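PDB 5HBA: uncharacterized protein from Danio rerio, which probably serves as the A chain of complement C1q, its globular domain taking part in target recognition by the classical complement pathway of innate immunity. Local coordinates for residues E2-V8 / D30-F35; S57-R61 / Q117-R121. One frame throughout, in Å; residues are numbered along the deposited sequence.

Contact 1 (E2-V8 / D30-F35); sequences EKPAFSV and DANDDF
With CG of Phe6 between its backbone N and carbonyl carbon (chi1 74°) and CG of Phe35 roughly opposite its own N (chi1 -153°), the two rings come together. They meet obliquely, planes 39° apart, with Phe35 CD2 over one face of Phe6, 3.6 Å from Phe6 CE1. Val8 lies over a face of Phe35, its CG2 methyl 4.0 Å from the ring centroid in a CH-pi contact and its CG1 near Phe35 CD1. Phe6 and Asp30 form an antiparallel non-hydrogen-bonded pair, and just beyond it Ala31 N donates to Ala5 O (2.8 Å). There the 30-35 segment leaves the strand in a type I turn, Asp30 to Asp33. The Asp30 carboxylate holds the returning chain with both oxygens, each met on its syn side: OD1 accepts Asp34 N at 2.9 Å and OD2 accepts Phe35 N. A water between the segments accepts from Ala5 N and Asn32 N and lies 2.6 Å from Asp30 OD1. Asp34 OD2 rests against the Pro4 ring, 3.2 Å from Pro4 CB, and takes a weak bond from Asn32 ND2. Near the surface, Glu2 OE2 approaches Asn32 CB at 3.5 Å, while the Ala31 methyl packs on Lys3 O. Tyr132 of a second subunit packs on Glu2 and Ala31, and Lys27 adds a salt bridge to Asp30 OD2. In the C1q jelly-roll, strand 5-10 runs between 26-30 and 120-133, and the turn leads across to strand 35-36 of the other sheet. Phe42 from strand 41-43, Phe52 from strand 48-59 and Phe126 from strand 120-133 join Phe6 in the core.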
ATOM      1  N   GLU A   2     -23.110  -3.895   2.734  1.00 53.48           N
ATOM      2  CA  GLU A   2     -22.403  -2.632   2.935  1.00 49.75           C
ATOM      3  C   GLU A   2     -21.684  -2.582   4.283  1.00 50.32           C
ATOM      4  O   GLU A   2     -22.270  -2.894   5.322  1.00 53.84           O
ATOM      5  CB  GLU A   2     -23.366  -1.447   2.800  1.00 52.84           C
ATOM      6  CG  GLU A   2     -22.747  -0.071   3.060  1.00 49.62           C
ATOM      7  CD  GLU A   2     -22.723   0.306   4.535  1.00 50.82           C
ATOM      8  OE1 GLU A   2     -23.736   0.075   5.235  1.00 54.84           O
ATOM      9  OE2 GLU A   2     -21.681   0.820   5.001  1.00 50.89           O
ATOM     10  N   LYS A   3     -20.415  -2.182   4.257  1.00 42.43           N
ATOM     11  CA  LYS A   3     -19.640  -1.965   5.479  1.00 43.81           C
ATOM     12  C   LYS A   3     -18.727  -0.743   5.301  1.00 36.97           C
ATOM     13  O   LYS A   3     -18.664  -0.186   4.199  1.00 38.25           O
ATOM     14  CB  LYS A   3     -18.852  -3.231   5.860  1.00 42.29           C
ATOM     15  CG  LYS A   3     -17.939  -3.790   4.785  1.00 40.62           C
ATOM     16  CD  LYS A   3     -17.321  -5.100   5.269  1.00 40.80           C
ATOM     17  CE  LYS A   3     -16.601  -5.826   4.149  1.00 47.33           C
ATOM     18  NZ  LYS A   3     -15.993  -7.092   4.631  1.00 43.46           N
ATOM     19  N   PRO A   4     -18.060  -0.290   6.382  1.00 33.06           N
ATOM     20  CA  PRO A   4     -17.150   0.853   6.223  1.00 31.88           C
ATOM     21  C   PRO A   4     -16.069   0.625   5.171  1.00 30.68           C
ATOM     22  O   PRO A   4     -15.385  -0.411   5.187  1.00 30.52           O
ATOM     23  CB  PRO A   4     -16.496   0.964   7.600  1.00 28.78           C
ATOM     24  CG  PRO A   4     -17.565   0.473   8.550  1.00 33.05           C
ATOM     25  CD  PRO A   4     -18.250  -0.646   7.807  1.00 35.12           C
ATOM     26  N   ALA A   5     -15.932   1.602   4.276  1.00 28.75           N
ATOM     27  CA  ALA A   5     -14.936   1.609   3.205  1.00 27.85           C
ATOM     28  C   ALA A   5     -14.861   3.036   2.698  1.00 31.46           C
ATOM     29  O   ALA A   5     -15.885   3.600   2.288  1.00 28.18           O
ATOM     30  CB  ALA A   5     -15.356   0.685   2.062  1.00 26.41           C
ATOM     31  N   PHE A   6     -13.665   3.620   2.710  1.00 26.83           N
ATOM     32  CA  PHE A   6     -13.508   4.991   2.236  1.00 24.16           C
ATOM     33  C   PHE A   6     -12.247   5.206   1.409  1.00 27.14           C
ATOM     34  O   PHE A   6     -11.254   4.471   1.532  1.00 25.44           O
ATOM     35  CB  PHE A   6     -13.518   5.980   3.409  1.00 25.51           C
ATOM     36  CG  PHE A   6     -12.252   5.966   4.219  1.00 23.96           C
ATOM     37  CD1 PHE A   6     -11.166   6.759   3.853  1.00 24.18           C
ATOM     38  CD2 PHE A   6     -12.148   5.166   5.345  1.00 27.12           C
ATOM     39  CE1 PHE A   6      -9.986   6.735   4.589  1.00 26.71           C
ATOM     40  CE2 PHE A   6     -10.971   5.138   6.097  1.00 26.41           C
ATOM     41  CZ  PHE A   6      -9.885   5.925   5.713  1.00 25.61           C
ATOM     42  N   SER A   7     -12.298   6.247   0.588  1.00 21.71           N
ATOM     43  CA  SER A   7     -11.155   6.703  -0.177  1.00 23.94           C
ATOM     44  C   SER A   7     -11.288   8.212  -0.316  1.00 25.88           C
ATOM     45  O   SER A   7     -12.254   8.714  -0.928  1.00 25.20           O
ATOM     46  CB  SER A   7     -11.140   6.037  -1.554  1.00 24.17           C
ATOM     47  OG  SER A   7     -10.013   6.456  -2.295  1.00 24.71           O
ATOM     48  N   VAL A   8     -10.342   8.940   0.270  1.00 21.85           N
ATOM     49  CA  VAL A   8     -10.383  10.406   0.252  1.00 24.05           C
ATOM     50  C   VAL A   8      -9.114  10.988  -0.361  1.00 24.63           C
ATOM     51  O   VAL A   8      -8.020  10.443  -0.183  1.00 20.62           O
ATOM     52  CB  VAL A   8     -10.623  10.991   1.672  1.00 25.29           C
ATOM     53  CG1 VAL A   8     -12.039  10.669   2.136  1.00 21.49           C
ATOM     54  CG2 VAL A   8      -9.592  10.423   2.667  1.00 21.84           C
ATOM     55  N   ASP A  30     -17.033   6.596   0.475  1.00 30.04           N
ATOM     56  CA  ASP A  30     -17.209   6.505   1.911  1.00 32.31           C
ATOM     57  C   ASP A  30     -18.491   5.766   2.258  1.00 37.51           C
ATOM     58  O   ASP A  30     -19.493   6.352   2.571  1.00 30.60           O
ATOM     59  CB  ASP A  30     -17.138   7.871   2.565  1.00 34.33           C
ATOM     60  CG  ASP A  30     -17.220   7.811   4.062  1.00 32.55           C
ATOM     61  OD1 ASP A  30     -17.311   6.757   4.618  1.00 29.49           O
ATOM     62  OD2 ASP A  30     -17.190   8.836   4.678  1.00 36.20           O
ATOM     63  N   ALA A  31     -18.531   4.454   2.251  1.00 32.73           N
ATOM     64  CA  ALA A  31     -19.791   3.743   2.329  1.00 38.34           C
ATOM     65  C   ALA A  31     -20.692   3.989   3.542  1.00 43.46           C
ATOM     66  O   ALA A  31     -21.908   4.104   3.423  1.00 42.14           O
ATOM     67  CB  ALA A  31     -19.578   2.272   2.145  1.00 38.10           C
ATOM     68  N   ASN A  32     -20.087   4.071   4.707  1.00 38.89           N
ATOM     69  CA  ASN A  32     -20.809   4.195   5.957  1.00 39.14           C
ATOM     70  C   ASN A  32     -20.791   5.626   6.478  1.00 37.18           C
ATOM     71  O   ASN A  32     -21.196   5.872   7.610  1.00 41.69           O
ATOM     72  CB  ASN A  32     -20.208   3.245   6.991  1.00 38.13           C
ATOM     73  CG  ASN A  32     -21.161   2.929   8.114  1.00 41.60           C
ATOM     74  OD1 ASN A  32     -22.340   2.662   7.880  1.00 44.42           O
ATOM     75  ND2 ASN A  32     -20.659   2.966   9.347  1.00 39.18           N
ATOM     76  N   ASP A  33     -20.332   6.562   5.646  1.00 36.58           N
ATOM     77  CA  ASP A  33     -20.182   7.970   6.043  1.00 38.46           C
ATOM     78  C   ASP A  33     -19.365   8.084   7.335  1.00 39.35           C
ATOM     79  O   ASP A  33     -19.792   8.718   8.310  1.00 38.83           O
ATOM     80  CB  ASP A  33     -21.555   8.652   6.186  1.00 38.52           C
ATOM     81  CG  ASP A  33     -21.455  10.170   6.309  1.00 43.31           C
ATOM     82  OD1 ASP A  33     -20.482  10.764   5.795  1.00 40.02           O
ATOM     83  OD2 ASP A  33     -22.360  10.774   6.920  1.00 49.63           O
ATOM     84  N   ASP A  34     -18.189   7.459   7.327  1.00 35.54           N
ATOM     85  CA  ASP A  34     -17.339   7.386   8.503  1.00 33.43           C
ATOM     86  C   ASP A  34     -16.230   8.427   8.495  1.00 31.94           C
ATOM     87  O   ASP A  34     -15.539   8.610   9.503  1.00 31.64           O
ATOM     88  CB  ASP A  34     -16.679   6.009   8.572  1.00 38.58           C
ATOM     89  CG  ASP A  34     -17.611   4.934   9.082  1.00 39.41           C
ATOM     90  OD1 ASP A  34     -18.454   5.227   9.951  1.00 41.65           O
ATOM     91  OD2 ASP A  34     -17.487   3.784   8.616  1.00 45.07           O
ATOM     92  N   PHE A  35     -16.027   9.076   7.354  1.00 27.99           N
ATOM     93  CA  PHE A  35     -14.923  10.017   7.217  1.00 28.90           C
ATOM     94  C   PHE A  35     -15.375  11.472   7.081  1.00 30.93           C
ATOM     95  O   PHE A  35     -16.240  11.793   6.263  1.00 28.99           O
ATOM     96  CB  PHE A  35     -14.051   9.655   6.010  1.00 30.22           C
ATOM     97  CG  PHE A  35     -12.629  10.108   6.154  1.00 30.01           C
ATOM     98  CD1 PHE A  35     -12.279  11.430   5.903  1.00 28.51           C
ATOM     99  CD2 PHE A  35     -11.648   9.219   6.571  1.00 25.86           C
ATOM    100  CE1 PHE A  35     -10.972  11.854   6.057  1.00 27.91           C
ATOM    101  CE2 PHE A  35     -10.340   9.634   6.729  1.00 26.25           C
ATOM    102  CZ  PHE A  35     -10.001  10.954   6.477  1.00 25.88           C
TER
HETATM  103  O   HOH W   1     -17.243   4.267   5.352  1.00 32.85           O

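Contact 2 (S57-R61 / Q117-R121); sequences SSEGR and QMPKR
Ser58 and Arg121 bring the backbones closest, CA atoms 6.2 Å apart, where the last part of strand 48-59 of the C1q jelly-roll passes the weakly bonded start of strand 120-133. Instead of a direct backbone bond, a water joins the two here, accepting from Glu59 N and donating to Arg121 O. Past Glu59 the chain turns through Gly60, whose positive phi (80°) curls it so that two carbonyls converge on Lys120. The lysine reaches across with CG opposite its carbonyl carbon and a bend at chi3, passing its CD 3.4 Å from Ser58 OG. Its NZ donates to Glu59 O at 2.8 Å and to Arg61 O at 2.6 Å, a two-pronged clasp on the turn. A methionine in its place would probably leave both carbonyls without this donor and the turn less firmly tied to 117-121. Arg61 NH1 lies 4.4 Å from Lys120 NZ; Asp112, in a salt bridge with Arg61 NH2, probably eases this closeness of like charges. Gln117 directs its amide nitrogen to the carbonyls of Asp112 and Gly114, and its OE1 lies at the edge of the Arg61 guanidinium, taking a weak but nearly straight bond from NH2 at 3.4 Å.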
ATOM      1  N   SER A  57       2.520  12.601  -1.562  1.00 24.85           N
ATOM      2  CA  SER A  57       3.724  13.263  -2.045  1.00 25.12           C
ATOM      3  C   SER A  57       3.772  14.752  -1.739  1.00 25.04           C
ATOM      4  O   SER A  57       2.750  15.449  -1.732  1.00 26.86           O
ATOM      5  CB  SER A  57       3.970  13.028  -3.552  1.00 28.58           C
ATOM      6  OG  SER A  57       2.800  13.173  -4.320  1.00 33.78           O
ATOM      7  N   SER A  58       4.989  15.223  -1.502  1.00 25.43           N
ATOM      8  CA  SER A  58       5.279  16.633  -1.308  1.00 29.77           C
ATOM      9  C   SER A  58       6.625  16.869  -1.969  1.00 37.42           C
ATOM     10  O   SER A  58       7.359  15.914  -2.226  1.00 33.74           O
ATOM     11  CB  SER A  58       5.391  16.930   0.187  1.00 28.55           C
ATOM     12  OG  SER A  58       5.754  18.281   0.400  1.00 42.03           O
ATOM     13  N   GLU A  59       6.960  18.127  -2.239  1.00 35.04           N
ATOM     14  CA  GLU A  59       8.289  18.455  -2.746  1.00 38.40           C
ATOM     15  C   GLU A  59       9.301  18.343  -1.601  1.00 38.74           C
ATOM     16  O   GLU A  59       9.078  18.883  -0.513  1.00 38.44           O
ATOM     17  CB  GLU A  59       8.294  19.870  -3.342  1.00 42.17           C
ATOM     18  CG  GLU A  59       9.635  20.329  -3.918  1.00 49.73           C
ATOM     19  CD  GLU A  59       9.847  19.890  -5.359  1.00 57.24           C
ATOM     20  OE1 GLU A  59       9.112  18.987  -5.826  1.00 55.54           O
ATOM     21  OE2 GLU A  59      10.748  20.450  -6.026  1.00 59.40           O
ATOM     22  N   GLY A  60      10.396  17.620  -1.828  1.00 36.28           N
ATOM     23  CA  GLY A  60      11.413  17.457  -0.804  1.00 36.97           C
ATOM     24  C   GLY A  60      11.032  16.407   0.225  1.00 36.49           C
ATOM     25  O   GLY A  60      10.165  15.567  -0.029  1.00 35.56           O
ATOM     26  N   ARG A  61      11.678  16.460   1.389  1.00 35.92           N
ATOM     27  CA  ARG A  61      11.456  15.486   2.457  1.00 34.77           C
ATOM     28  C   ARG A  61       9.980  15.405   2.870  1.00 34.05           C
ATOM     29  O   ARG A  61       9.334  16.432   3.104  1.00 32.64           O
ATOM     30  CB  ARG A  61      12.320  15.831   3.678  1.00 38.96           C
ATOM     31  CG  ARG A  61      12.225  14.813   4.817  1.00 40.41           C
ATOM     32  CD  ARG A  61      12.082  15.495   6.173  1.00 42.00           C
ATOM     33  NE  ARG A  61      10.880  16.316   6.223  1.00 41.38           N
ATOM     34  CZ  ARG A  61      10.854  17.595   6.592  1.00 42.56           C
ATOM     35  NH1 ARG A  61       9.703  18.262   6.582  1.00 42.56           N
ATOM     36  NH2 ARG A  61      11.974  18.207   6.968  1.00 41.58           N
ATOM     37  N   GLN A 117      10.322  25.904  10.036  1.00 25.97           N
ATOM     38  CA  GLN A 117      10.018  25.353   8.717  1.00 27.80           C
ATOM     39  C   GLN A 117       8.557  25.629   8.329  1.00 28.98           C
ATOM     40  O   GLN A 117       7.641  25.435   9.134  1.00 30.09           O
ATOM     41  CB  GLN A 117      10.308  23.852   8.675  1.00 28.66           C
ATOM     42  CG  GLN A 117      11.699  23.483   9.186  1.00 31.98           C
ATOM     43  CD  GLN A 117      11.997  22.006   9.042  1.00 37.08           C
ATOM     44  OE1 GLN A 117      11.831  21.436   7.965  1.00 35.15           O
ATOM     45  NE2 GLN A 117      12.432  21.375  10.132  1.00 34.43           N
ATOM     46  N   MET A 118       8.347  26.088   7.104  1.00 27.33           N
ATOM     47  CA  MET A 118       6.998  26.354   6.611  1.00 29.69           C
ATOM     48  C   MET A 118       6.343  25.054   6.145  1.00 26.82           C
ATOM     49  O   MET A 118       7.002  24.217   5.537  1.00 26.85           O
ATOM     50  CB  MET A 118       7.045  27.358   5.447  1.00 27.97           C
ATOM     51  CG  MET A 118       7.429  28.787   5.856  1.00 31.06           C
ATOM     52  SD  MET A 118       7.264  29.994   4.511  1.00 35.68           S
ATOM     53  CE  MET A 118       5.613  29.682   3.964  1.00 27.64           C
ATOM     54  N   PRO A 119       5.039  24.881   6.417  1.00 26.32           N
ATOM     55  CA  PRO A 119       4.363  23.681   5.904  1.00 28.59           C
ATOM     56  C   PRO A 119       4.351  23.695   4.369  1.00 30.66           C
ATOM     57  O   PRO A 119       4.568  24.756   3.777  1.00 22.92           O
ATOM     58  CB  PRO A 119       2.939  23.820   6.447  1.00 27.73           C
ATOM     59  CG  PRO A 119       2.775  25.283   6.758  1.00 27.52           C
ATOM     60  CD  PRO A 119       4.131  25.757   7.179  1.00 27.63           C
ATOM     61  N   LYS A 120       4.139  22.547   3.728  1.00 29.35           N
ATOM     62  CA  LYS A 120       4.136  22.519   2.264  1.00 29.49           C
ATOM     63  C   LYS A 120       2.862  21.911   1.719  1.00 27.90           C
ATOM     64  O   LYS A 120       2.113  21.242   2.443  1.00 20.46           O
ATOM     65  CB  LYS A 120       5.308  21.701   1.701  1.00 27.20           C
ATOM     66  CG  LYS A 120       6.613  21.780   2.444  1.00 34.13           C
ATOM     67  CD  LYS A 120       7.608  20.795   1.799  1.00 38.61           C
ATOM     68  CE  LYS A 120       8.490  20.100   2.829  1.00 38.89           C
ATOM     69  NZ  LYS A 120       9.220  18.918   2.254  1.00 38.43           N
ATOM     70  N   ARG A 121       2.638  22.123   0.427  1.00 23.58           N
ATOM     71  CA  ARG A 121       1.543  21.462  -0.267  1.00 25.21           C
ATOM     72  C   ARG A 121       1.708  19.962  -0.138  1.00 27.04           C
ATOM     73  O   ARG A 121       2.840  19.446  -0.041  1.00 26.28           O
ATOM     74  CB  ARG A 121       1.522  21.824  -1.756  1.00 28.99           C
ATOM     75  CG  ARG A 121       1.264  23.282  -2.060  1.00 35.59           C
ATOM     76  CD  ARG A 121       1.037  23.481  -3.571  1.00 34.23           C
ATOM     77  NE  ARG A 121      -0.005  22.575  -4.061  1.00 40.90           N
ATOM     78  CZ  ARG A 121      -0.444  22.522  -5.319  1.00 49.43           C
ATOM     79  NH1 ARG A 121       0.061  23.330  -6.246  1.00 50.66           N
ATOM     80  NH2 ARG A 121      -1.396  21.658  -5.650  1.00 49.89           N
TER
HETATM   81  O   HOH W   2       5.181  20.297  -1.810  1.00 31.77           O

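From the N terminus, the chain enters strand 5-10, passes through 15-16 and 26-30, and comes back beside its own start in contact 1, closing a short loop of 21 residues. Only later does strand 48-59 open contact 2, which closes after 55 residues spanning strands 62-68, 75-80, 87-98 and 103-109. The two closures therefore follow in series and neither nest nor cross. The centres of contact 1 and contact 2 lie 28 Å apart, on opposite sides of the chain's centre, and the contacts do not touch. Strand 120-133 connects them: it begins in contact 2 and later pairs with strand 5-10, uniting both ends of the domain in one sheet.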